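Local coordinates for protein SusD homolog (Bacteroides thetaiotaomicron VPI-5482, PDB 3FDH) that probably binds glycans at the bacterial cell surface, as a SusD/RagB-family partner of an outer-membrane nutrient importer, at residues 80-85 with 117-122; 123-128 with 492-497; 156-161 with 207-212; 433-438 with 462-467. All coordinates share one frame; numbering follows the deposited sequence.

Interaction 1 of 4, residues 80-85 with 117-122; sequences NGIYSS and AYNCAL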
# COMPACT_ATOMS: atom_id res chain seq x y z
N ASN A 80 7.13 -13.38 -8.55
CA ASN A 80 7.03 -14.81 -8.22
C ASN A 80 6.25 -15.06 -6.94
O ASN A 80 5.44 -15.97 -6.83
CB ASN A 80 8.41 -15.44 -8.11
CG ASN A 80 9.08 -15.58 -9.45
OD1 ASN A 80 8.41 -15.76 -10.48
ND2 ASN A 80 10.40 -15.52 -9.45
N GLY A 81 6.45 -14.17 -5.98
CA GLY A 81 5.81 -14.30 -4.66
C GLY A 81 4.31 -14.09 -4.69
O GLY A 81 3.55 -14.81 -4.04
N ILE A 82 3.89 -13.13 -5.48
CA ILE A 82 2.48 -12.81 -5.63
C ILE A 82 1.76 -13.98 -6.32
O ILE A 82 0.71 -14.42 -5.88
CB ILE A 82 2.28 -11.49 -6.39
CG1 ILE A 82 2.75 -10.32 -5.50
CG2 ILE A 82 0.81 -11.32 -6.78
CD1 ILE A 82 3.10 -9.05 -6.33
N TYR A 83 2.36 -14.50 -7.38
CA TYR A 83 1.80 -15.65 -8.10
C TYR A 83 1.77 -16.88 -7.20
O TYR A 83 0.80 -17.63 -7.17
CB TYR A 83 2.51 -15.94 -9.41
CG TYR A 83 2.03 -15.06 -10.54
CD1 TYR A 83 0.86 -15.37 -11.22
CD2 TYR A 83 2.76 -13.95 -10.96
CE1 TYR A 83 0.41 -14.60 -12.26
CE2 TYR A 83 2.31 -13.14 -12.01
CZ TYR A 83 1.13 -13.48 -12.66
OH TYR A 83 0.64 -12.72 -13.71
N SER A 84 2.80 -17.03 -6.40
CA SER A 84 2.86 -18.16 -5.45
C SER A 84 1.70 -18.11 -4.43
O SER A 84 1.09 -19.11 -4.11
CB SER A 84 4.19 -18.16 -4.69
OG SER A 84 4.19 -19.21 -3.73
N SER A 85 1.46 -16.92 -3.90
CA SER A 85 0.41 -16.72 -2.90
C SER A 85 -0.95 -16.93 -3.53
O SER A 85 -1.85 -17.48 -2.91
CB SER A 85 0.50 -15.33 -2.26
OG SER A 85 1.76 -15.13 -1.66
N ALA A 117 -8.22 -12.39 -4.38
CA ALA A 117 -8.61 -11.12 -4.97
C ALA A 117 -7.51 -10.12 -4.77
O ALA A 117 -7.13 -9.37 -5.66
CB ALA A 117 -9.93 -10.60 -4.35
N TYR A 118 -6.97 -10.13 -3.56
CA TYR A 118 -5.97 -9.15 -3.16
C TYR A 118 -4.72 -9.28 -3.99
O TYR A 118 -4.15 -8.30 -4.45
CB TYR A 118 -5.64 -9.27 -1.66
CG TYR A 118 -4.99 -8.04 -1.09
CD1 TYR A 118 -3.64 -7.79 -1.28
CD2 TYR A 118 -5.71 -7.14 -0.33
CE1 TYR A 118 -3.02 -6.66 -0.75
CE2 TYR A 118 -5.11 -6.02 0.20
CZ TYR A 118 -3.75 -5.79 -0.00
OH TYR A 118 -3.16 -4.66 0.54
N ASN A 119 -4.33 -10.53 -4.21
CA ASN A 119 -3.11 -10.81 -4.97
C ASN A 119 -3.30 -10.59 -6.46
O ASN A 119 -2.38 -10.13 -7.16
CB ASN A 119 -2.57 -12.19 -4.65
CG ASN A 119 -1.90 -12.22 -3.29
OD1 ASN A 119 -0.81 -11.67 -3.11
ND2 ASN A 119 -2.56 -12.83 -2.32
N CYS A 120 -4.50 -10.86 -6.94
CA CYS A 120 -4.79 -10.59 -8.35
C CYS A 120 -4.70 -9.11 -8.61
O CYS A 120 -4.24 -8.67 -9.67
CB CYS A 120 -6.19 -11.07 -8.75
SG CYS A 120 -6.31 -12.89 -8.94
N ALA A 121 -5.13 -8.35 -7.63
CA ALA A 121 -5.12 -6.88 -7.75
C ALA A 121 -3.69 -6.37 -7.80
O ALA A 121 -3.36 -5.44 -8.55
CB ALA A 121 -5.86 -6.25 -6.58
N LEU A 122 -2.83 -6.95 -6.98
CA LEU A 122 -1.40 -6.51 -6.97
C LEU A 122 -0.83 -6.78 -8.35
O LEU A 122 -0.09 -6.00 -8.93
CB LEU A 122 -0.60 -7.21 -5.86
CG LEU A 122 -0.89 -6.77 -4.42
CD1 LEU A 122 -0.26 -7.74 -3.41
CD2 LEU A 122 -0.42 -5.33 -4.17

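Interaction 2 of 4, residues 123-128 with 492-497; sequences IADFFG and VWWAGG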
# COMPACT_ATOMS: atom_id res chain seq x y z
N ILE A 123 -1.23 -7.90 -8.91
CA ILE A 123 -0.73 -8.25 -10.23
C ILE A 123 -1.20 -7.21 -11.24
O ILE A 123 -0.43 -6.64 -12.04
CB ILE A 123 -1.23 -9.65 -10.70
CG1 ILE A 123 -0.53 -10.78 -9.94
CG2 ILE A 123 -0.93 -9.86 -12.17
CD1 ILE A 123 -1.08 -12.17 -10.26
N ALA A 124 -2.50 -7.02 -11.22
CA ALA A 124 -3.14 -6.14 -12.20
C ALA A 124 -2.67 -4.72 -12.03
O ALA A 124 -2.37 -4.04 -12.99
CB ALA A 124 -4.69 -6.24 -12.13
N ASP A 125 -2.58 -4.26 -10.80
CA ASP A 125 -2.22 -2.85 -10.54
C ASP A 125 -0.79 -2.50 -10.91
O ASP A 125 -0.50 -1.40 -11.47
CB ASP A 125 -2.47 -2.49 -9.09
CG ASP A 125 -3.91 -2.42 -8.78
OD1 ASP A 125 -4.74 -2.31 -9.73
OD2 ASP A 125 -4.23 -2.52 -7.58
N PHE A 126 0.09 -3.45 -10.66
CA PHE A 126 1.52 -3.18 -10.83
C PHE A 126 2.04 -3.56 -12.17
O PHE A 126 2.89 -2.86 -12.70
CB PHE A 126 2.34 -3.73 -9.66
CG PHE A 126 2.16 -2.91 -8.47
CD1 PHE A 126 1.04 -3.06 -7.66
CD2 PHE A 126 3.01 -1.86 -8.24
CE1 PHE A 126 0.82 -2.21 -6.66
CE2 PHE A 126 2.82 -1.03 -7.22
CZ PHE A 126 1.72 -1.17 -6.43
N PHE A 127 1.52 -4.63 -12.74
CA PHE A 127 2.06 -5.12 -13.98
C PHE A 127 1.20 -4.93 -15.20
O PHE A 127 1.69 -5.00 -16.32
CB PHE A 127 2.49 -6.59 -13.81
CG PHE A 127 3.49 -6.76 -12.74
CD1 PHE A 127 4.82 -6.56 -12.99
CD2 PHE A 127 3.10 -7.11 -11.46
CE1 PHE A 127 5.75 -6.71 -12.00
CE2 PHE A 127 4.02 -7.24 -10.46
CZ PHE A 127 5.35 -7.03 -10.72
N GLY A 128 -0.07 -4.63 -14.98
CA GLY A 128 -1.03 -4.42 -16.06
C GLY A 128 -1.59 -5.74 -16.51
O GLY A 128 -1.94 -6.59 -15.70
N VAL A 492 -1.16 1.69 -17.35
CA VAL A 492 -2.02 0.49 -17.19
C VAL A 492 -3.44 0.86 -17.67
O VAL A 492 -3.77 2.05 -17.84
CB VAL A 492 -1.99 -0.07 -15.73
CG1 VAL A 492 -0.52 -0.39 -15.39
CG2 VAL A 492 -2.61 0.90 -14.67
N TRP A 493 -4.27 -0.13 -17.89
CA TRP A 493 -5.62 0.13 -18.43
C TRP A 493 -6.50 1.07 -17.61
O TRP A 493 -7.10 1.99 -18.15
CB TRP A 493 -6.32 -1.17 -18.72
CG TRP A 493 -7.71 -1.04 -19.20
CD1 TRP A 493 -8.12 -0.79 -20.48
CD2 TRP A 493 -8.89 -1.20 -18.42
NE1 TRP A 493 -9.49 -0.79 -20.53
CE2 TRP A 493 -9.99 -1.04 -19.28
CE3 TRP A 493 -9.12 -1.48 -17.06
CZ2 TRP A 493 -11.31 -1.13 -18.83
CZ3 TRP A 493 -10.45 -1.56 -16.61
CH2 TRP A 493 -11.52 -1.39 -17.51
N TRP A 494 -6.54 0.88 -16.31
CA TRP A 494 -7.40 1.74 -15.50
C TRP A 494 -6.91 3.17 -15.47
O TRP A 494 -7.64 4.08 -15.04
CB TRP A 494 -7.70 1.19 -14.09
CG TRP A 494 -6.56 0.75 -13.17
CD1 TRP A 494 -6.34 -0.52 -12.75
CD2 TRP A 494 -5.54 1.56 -12.55
NE1 TRP A 494 -5.27 -0.56 -11.89
CE2 TRP A 494 -4.75 0.69 -11.75
CE3 TRP A 494 -5.23 2.91 -12.57
CZ2 TRP A 494 -3.66 1.13 -10.99
CZ3 TRP A 494 -4.12 3.36 -11.79
CH2 TRP A 494 -3.36 2.46 -11.04
N ALA A 495 -5.72 3.36 -16.02
CA ALA A 495 -5.10 4.71 -16.06
C ALA A 495 -5.21 5.29 -17.45
O ALA A 495 -4.62 6.31 -17.75
CB ALA A 495 -3.63 4.67 -15.59
N GLY A 496 -5.96 4.61 -18.31
CA GLY A 496 -6.16 5.08 -19.67
C GLY A 496 -5.29 4.37 -20.67
O GLY A 496 -5.27 4.71 -21.86
N GLY A 497 -4.52 3.39 -20.19
CA GLY A 497 -3.65 2.60 -21.10
C GLY A 497 -4.38 1.51 -21.84
O GLY A 497 -5.56 1.30 -21.64

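Interaction 3 of 4, residues 156-161 with 207-212; sequences EIYTQI and MRLINR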
# COMPACT_ATOMS: atom_id res chain seq x y z
N GLU A 156 -9.88 -7.98 -17.54
CA GLU A 156 -10.26 -9.36 -17.26
C GLU A 156 -9.84 -9.76 -15.85
O GLU A 156 -10.55 -10.50 -15.18
CB GLU A 156 -9.66 -10.33 -18.27
CG GLU A 156 -10.38 -10.27 -19.58
CD GLU A 156 -9.69 -10.99 -20.70
OE1 GLU A 156 -8.46 -11.23 -20.64
OE2 GLU A 156 -10.39 -11.27 -21.68
N ILE A 157 -8.71 -9.25 -15.41
CA ILE A 157 -8.20 -9.60 -14.08
C ILE A 157 -9.14 -8.98 -13.06
O ILE A 157 -9.55 -9.62 -12.08
CB ILE A 157 -6.72 -9.17 -13.86
CG1 ILE A 157 -5.78 -9.90 -14.83
CG2 ILE A 157 -6.31 -9.46 -12.36
CD1 ILE A 157 -4.32 -9.41 -14.80
N TYR A 158 -9.53 -7.73 -13.30
CA TYR A 158 -10.46 -7.03 -12.38
C TYR A 158 -11.83 -7.72 -12.29
O TYR A 158 -12.44 -7.78 -11.21
CB TYR A 158 -10.56 -5.52 -12.61
CG TYR A 158 -9.63 -4.79 -11.64
CD1 TYR A 158 -8.31 -4.55 -11.94
CD2 TYR A 158 -10.06 -4.45 -10.39
CE1 TYR A 158 -7.47 -3.93 -11.04
CE2 TYR A 158 -9.22 -3.87 -9.47
CZ TYR A 158 -7.93 -3.59 -9.81
OH TYR A 158 -7.12 -2.98 -8.89
N THR A 159 -12.29 -8.28 -13.39
CA THR A 159 -13.54 -9.01 -13.35
C THR A 159 -13.37 -10.20 -12.40
O THR A 159 -14.27 -10.51 -11.64
CB THR A 159 -13.95 -9.52 -14.73
OG1 THR A 159 -14.25 -8.39 -15.56
CG2 THR A 159 -15.18 -10.42 -14.62
N GLN A 160 -12.19 -10.81 -12.43
CA GLN A 160 -11.90 -11.98 -11.58
C GLN A 160 -11.78 -11.57 -10.14
O GLN A 160 -12.21 -12.25 -9.23
CB GLN A 160 -10.62 -12.70 -12.03
CG GLN A 160 -10.75 -13.31 -13.40
CD GLN A 160 -9.43 -13.85 -13.96
OE1 GLN A 160 -8.90 -14.88 -13.50
NE2 GLN A 160 -8.93 -13.21 -15.01
N ILE A 161 -11.25 -10.38 -9.96
CA ILE A 161 -11.07 -9.82 -8.62
C ILE A 161 -12.42 -9.62 -7.93
O ILE A 161 -12.67 -10.06 -6.79
CB ILE A 161 -10.30 -8.50 -8.67
CG1 ILE A 161 -8.85 -8.80 -9.06
CG2 ILE A 161 -10.36 -7.77 -7.36
CD1 ILE A 161 -8.03 -7.56 -9.47
N MSE A 207 -13.27 2.37 -6.89
CA MSE A 207 -12.67 3.69 -7.14
C MSE A 207 -11.48 3.53 -8.09
O MSE A 207 -11.20 4.39 -8.93
CB MSE A 207 -12.25 4.37 -5.85
CG MSE A 207 -11.77 5.79 -6.10
SE MSE A 207 -13.18 6.97 -6.56
CE MSE A 207 -13.69 7.05 -4.76
N ARG A 208 -10.79 2.40 -7.98
CA ARG A 208 -9.60 2.18 -8.84
C ARG A 208 -9.91 2.31 -10.32
O ARG A 208 -9.10 2.84 -11.11
CB ARG A 208 -9.02 0.79 -8.60
CG ARG A 208 -7.78 0.54 -9.47
CD ARG A 208 -6.51 1.00 -8.76
NE ARG A 208 -6.11 -0.03 -7.80
CZ ARG A 208 -6.05 0.11 -6.48
NH1 ARG A 208 -6.27 1.27 -5.90
NH2 ARG A 208 -5.67 -0.92 -5.74
N LEU A 209 -11.09 1.82 -10.70
CA LEU A 209 -11.45 1.71 -12.14
C LEU A 209 -12.33 2.84 -12.66
O LEU A 209 -12.87 2.77 -13.75
CB LEU A 209 -12.16 0.41 -12.40
CG LEU A 209 -11.52 -0.90 -11.98
CD1 LEU A 209 -12.31 -2.05 -12.60
CD2 LEU A 209 -10.07 -1.00 -12.35
N ILE A 210 -12.46 3.86 -11.85
CA ILE A 210 -13.39 4.97 -12.13
C ILE A 210 -13.19 5.63 -13.48
O ILE A 210 -14.14 6.01 -14.13
CB ILE A 210 -13.35 6.04 -11.00
CG1 ILE A 210 -14.61 6.91 -11.04
CG2 ILE A 210 -12.05 6.88 -11.06
CD1 ILE A 210 -15.89 6.13 -10.78
N ASN A 211 -11.93 5.77 -13.89
CA ASN A 211 -11.63 6.40 -15.17
C ASN A 211 -12.34 5.70 -16.31
O ASN A 211 -12.66 6.30 -17.34
CB ASN A 211 -10.12 6.39 -15.39
CG ASN A 211 -9.69 7.17 -16.61
OD1 ASN A 211 -10.32 8.15 -16.99
ND2 ASN A 211 -8.56 6.77 -17.19
N ARG A 212 -12.61 4.42 -16.10
CA ARG A 212 -13.17 3.57 -17.13
C ARG A 212 -14.68 3.40 -17.01
O ARG A 212 -15.32 2.71 -17.80
CB ARG A 212 -12.50 2.20 -17.10
CG ARG A 212 -11.07 2.19 -17.52
CD ARG A 212 -10.98 2.52 -19.03
NE ARG A 212 -9.58 2.50 -19.46
CZ ARG A 212 -9.18 2.56 -20.71
NH1 ARG A 212 -10.05 2.73 -21.70
NH2 ARG A 212 -7.90 2.49 -20.97

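Interaction 4 of 4, residues 433-438 with 462-467; sequences ETYNDF and LRYPYG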
# COMPACT_ATOMS: atom_id res chain seq x y z
N GLU A 433 -0.35 1.30 -2.22
CA GLU A 433 -1.67 1.85 -2.59
C GLU A 433 -1.57 3.34 -2.99
O GLU A 433 -2.27 3.80 -3.87
CB GLU A 433 -2.68 1.58 -1.47
CG GLU A 433 -4.09 2.05 -1.72
CD GLU A 433 -4.77 1.36 -2.90
OE1 GLU A 433 -4.26 0.35 -3.40
OE2 GLU A 433 -5.86 1.82 -3.28
N THR A 434 -0.69 4.10 -2.35
CA THR A 434 -0.55 5.53 -2.71
C THR A 434 -0.10 5.72 -4.12
O THR A 434 -0.52 6.64 -4.82
CB THR A 434 0.36 6.23 -1.81
OG1 THR A 434 -0.27 6.27 -0.53
CG2 THR A 434 0.61 7.67 -2.32
N TYR A 435 0.70 4.76 -4.54
CA TYR A 435 1.23 4.73 -5.91
C TYR A 435 0.13 4.41 -6.95
O TYR A 435 0.11 4.97 -8.05
CB TYR A 435 2.37 3.74 -5.96
CG TYR A 435 2.92 3.50 -7.33
CD1 TYR A 435 3.70 4.47 -7.98
CD2 TYR A 435 2.74 2.28 -7.94
CE1 TYR A 435 4.21 4.24 -9.23
CE2 TYR A 435 3.26 2.04 -9.17
CZ TYR A 435 4.01 3.01 -9.81
OH TYR A 435 4.51 2.68 -11.03
N ASN A 436 -0.82 3.57 -6.57
CA ASN A 436 -2.02 3.34 -7.37
C ASN A 436 -2.82 4.63 -7.46
O ASN A 436 -3.21 5.03 -8.53
CB ASN A 436 -2.91 2.25 -6.79
CG ASN A 436 -2.28 0.88 -6.87
OD1 ASN A 436 -1.57 0.57 -7.84
ND2 ASN A 436 -2.52 0.05 -5.83
N ASP A 437 -3.06 5.29 -6.32
CA ASP A 437 -3.84 6.52 -6.34
C ASP A 437 -3.18 7.57 -7.23
O ASP A 437 -3.83 8.30 -7.97
CB ASP A 437 -3.98 7.14 -4.95
CG ASP A 437 -5.05 6.43 -4.04
OD1 ASP A 437 -6.14 6.07 -4.52
OD2 ASP A 437 -4.82 6.36 -2.81
N PHE A 438 -1.85 7.58 -7.22
CA PHE A 438 -1.12 8.64 -7.92
C PHE A 438 -1.30 8.46 -9.39
O PHE A 438 -1.57 9.40 -10.16
CB PHE A 438 0.41 8.61 -7.60
CG PHE A 438 1.15 9.78 -8.17
CD1 PHE A 438 1.20 10.98 -7.52
CD2 PHE A 438 1.71 9.70 -9.40
CE1 PHE A 438 1.81 12.06 -8.09
CE2 PHE A 438 2.34 10.76 -9.97
CZ PHE A 438 2.39 11.95 -9.32
N LEU A 462 5.24 4.19 -14.84
CA LEU A 462 3.76 4.08 -14.88
C LEU A 462 3.31 2.71 -14.43
O LEU A 462 2.11 2.46 -14.25
CB LEU A 462 3.26 4.29 -16.30
CG LEU A 462 3.66 5.62 -16.93
CD1 LEU A 462 3.19 5.70 -18.37
CD2 LEU A 462 3.03 6.71 -16.21
N ARG A 463 4.29 1.85 -14.26
CA ARG A 463 4.07 0.45 -13.87
C ARG A 463 5.38 -0.20 -13.51
O ARG A 463 6.43 0.42 -13.70
CB ARG A 463 3.46 -0.31 -15.07
CG ARG A 463 4.34 -0.39 -16.29
CD ARG A 463 3.48 -0.48 -17.55
NE ARG A 463 2.77 -1.75 -17.68
CZ ARG A 463 1.72 -1.96 -18.46
NH1 ARG A 463 1.19 -0.98 -19.18
NH2 ARG A 463 1.19 -3.18 -18.50
N TYR A 464 5.30 -1.46 -13.06
CA TYR A 464 6.49 -2.27 -12.73
C TYR A 464 6.76 -3.21 -13.89
O TYR A 464 5.81 -3.75 -14.49
CB TYR A 464 6.30 -3.12 -11.49
CG TYR A 464 6.32 -2.27 -10.22
CD1 TYR A 464 6.13 -0.92 -10.30
CD2 TYR A 464 6.50 -2.86 -8.98
CE1 TYR A 464 6.11 -0.15 -9.14
CE2 TYR A 464 6.49 -2.11 -7.87
CZ TYR A 464 6.30 -0.78 -7.94
OH TYR A 464 6.30 -0.10 -6.72
N PRO A 465 8.05 -3.49 -14.18
CA PRO A 465 8.32 -4.43 -15.25
C PRO A 465 8.03 -5.89 -14.88
O PRO A 465 8.17 -6.32 -13.72
CB PRO A 465 9.83 -4.25 -15.49
CG PRO A 465 10.37 -3.76 -14.17
CD PRO A 465 9.29 -2.86 -13.67
N TYR A 466 7.62 -6.65 -15.88
CA TYR A 466 7.35 -8.09 -15.70
C TYR A 466 8.60 -8.82 -15.23
O TYR A 466 9.75 -8.48 -15.58
CB TYR A 466 6.87 -8.74 -17.00
CG TYR A 466 5.58 -8.17 -17.59
CD1 TYR A 466 4.36 -8.39 -16.96
CD2 TYR A 466 5.59 -7.42 -18.76
CE1 TYR A 466 3.16 -7.85 -17.49
CE2 TYR A 466 4.40 -6.89 -19.30
CZ TYR A 466 3.20 -7.12 -18.67
OH TYR A 466 2.05 -6.60 -19.19
N GLY A 467 8.36 -9.88 -14.46
CA GLY A 467 9.43 -10.69 -13.89
C GLY A 467 10.13 -11.48 -14.95
O GLY A 467 9.50 -12.01 -15.85

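Interaction 1 of 4, residues 80-85 with 117-122
Ile82 meets Asn119 because its CG2 lies anti to its own backbone N and leads off the helix, while CG of Asn119 turns back beside its backbone N (chi1 -75°). Ile82 CG2 comes to 3.4 Å from Asn119 O, so a methyl rests on a helix carbonyl. The same methyl is 4.0 Å from Asn119 OD1. The other branch of Ile82 ends in CD1. It lies across the side chain of Leu122 at about a right angle, 4.2 Å from Leu122 CB. Ser85 touches with its methylene: Ser85 CB is 4.0 Å from Asn119 ND2. Its hydroxyl bonds instead to Ser31 and Asn36 of helix 21-37. The buried amide of Asn119 is held at both ends. ND2 bonds to Met115 O, one turn back, and to Thr32 OG1, and OD1 takes a bond from Asn36 ND2. Replaced by an alanine, Asn119 would probably leave Asn36 ND2 and Thr32 OG1 short of a partner and open a gap beside Ser85 CB. The backbones come nearest at Ile82 and Asn119, whose CA atoms are 6.0 Å apart. The two short helix segments run nearly antiparallel, at 153°, with axes 9.2 Å apart. This is close antiparallel packing of helices 76-95 and 106-127, as expected in the largely helical, TPR-related fold of SusD-like proteins.

Interaction 2 of 4, residues 123-128 with 492-497
Trp494 sets the NE1 corner of its indole against the carboxylate of Asp125. Trp494 NE1 donates to Asp125 OD1 over 2.8 Å, with an N-H...O angle of 145°. The bond is bent. The donor meets OD1 on its anti side, somewhat out of the carboxylate plane, and OD1 is also tilted from the indole plane. The two flat groups stand steeply to each other, at 79°. CG of Trp494 sits between its backbone N and carbonyl carbon (chi1 52°). This folds the indole back over Val492, whose CG2 lies 3.5 Å above the ring plane, over its centre. The other methyl of Val492 faces the helix end: Val492 CG1 is 4.0 Å from Asp125 O and 4.1 Å from Gly128 CA. Gly128 leaves the helix with positive phi. Val492 O holds the turn of its own segment by accepting from Ala495 N and Gly497 N, which reach it from opposite faces. The buried Asp125 has further partners, Tyr158 OH at OD1 and Arg208 at OD2. These neighbours are likely to stabilise its negative charge. The contact thus fastens the C-terminal tail to the last turn of helix 106-127. Helix 154-171 borders it through Gln154, whose OE1 accepts from Trp494 N, and helix 431-443 packs Asn436 and Arg439 against the indole.

Interaction 3 of 4, residues 156-161 with 207-212
Tyr158 of helix 154-171 lays one ring face against Leu209, a CH-pi contact at the point where helix 191-208 ends in this helix-rich SusD-like fold. Leu209 CD2 stands 3.8 Å from the centroid of the Tyr158 ring and only 7° off its normal. Leu209 CD1 sits nearer the root of the tyrosine, 3.9 Å from Tyr158 CB. The opposite face of the ring is covered from its own helix by Ile161 CD1, 3.7 Å above the plane. The ring is therefore clamped between two methyls, which should restrict its turning. Arg208 takes the hydroxyl end. Its CG is anti to the backbone N, and the chain then bends at chi2 and chi3, which wraps the side chain past the phenol oxygen. The guanidinium plane is perpendicular to the ring. Both polar ends have partners outside the two segments: Tyr158 OH is bonded to Asp125, and Arg208 makes salt bridges to Asp125 and to Glu433 of helix 431-443. The buried arginine charge is thus met by two acids. The aliphatic part of the arginine does some of the packing at the phenol end, with Arg208 CG 3.6 Å from Tyr158 OH.

Interaction 4 of 4, residues 433-438 with 462-467
Tyr435 and Tyr464 make the tight part of this contact. Tyr435 CE2 and Tyr464 CE1 are 3.6 Å apart, and Tyr464 CE1 also lies 3.9 Å from Tyr435 CZ. The ring centroids are 5.6 Å apart and the planes meet at 42°, an oblique pairing. Tyr435 reaches the loop because its CG extends anti to the backbone N (chi1 174°), straight out from helix 431-443. Its phenol end then lies across the backbone between Leu462 and Arg463, with Tyr435 OH 3.6 Å from Leu462 C. Arg463 N is also close to this oxygen but poorly angled for a bond. The hydrogen bond of Tyr435 OH goes to Pro461 O, one residue before the segment. Tyr464 OH is bonded to Ile41 O. Ala45 of helix 40-48 touches both rings.

The looser side is at Leu462. Its side chain starts away from the helix, comes no nearer than 5.7 Å to residues 433-438, and is partly exposed. A tetraethylene glycol, probably from the crystallisation liquor, lies about 6 Å from that side chain. The side chain of Arg463 also starts away from the helix; its guanidinium has Glu490 O, Phe127 O and the C-terminal carboxylate of Arg499 as partners. A phenylalanine in place of Tyr435 would probably keep the ring contact but leave Pro461 O without its phenol mate. The chemistry is that of buried tyrosines: ring carbons pack on each other, while each hydroxyl pins a separate backbone carbonyl, which joins the loop to helices 431-443 and 40-48.

How the interactions relate
Helix 106-127 carries interactions 1 and 2 in succession, and Ile82 CG2 of the first packs 3.5 Å from Ile123 CG1 of the second. Interactions 2 and 3, with centres 9 Å apart, share a buried charge cluster: Asp125 OD2 is 2.8 Å from Arg208 NH2. The cluster runs on into interaction 4, where Arg208 NH1 is 2.7 Å from Glu433 OE2. Interactions 2 and 4 are also joined through the backbone, with Phe126 O 2.8 Å from Tyr464 N. Interactions 1 and 4 do not touch; their nearest atoms are about 6 Å apart. The glycol beside interaction 4 does not establish a sugar site.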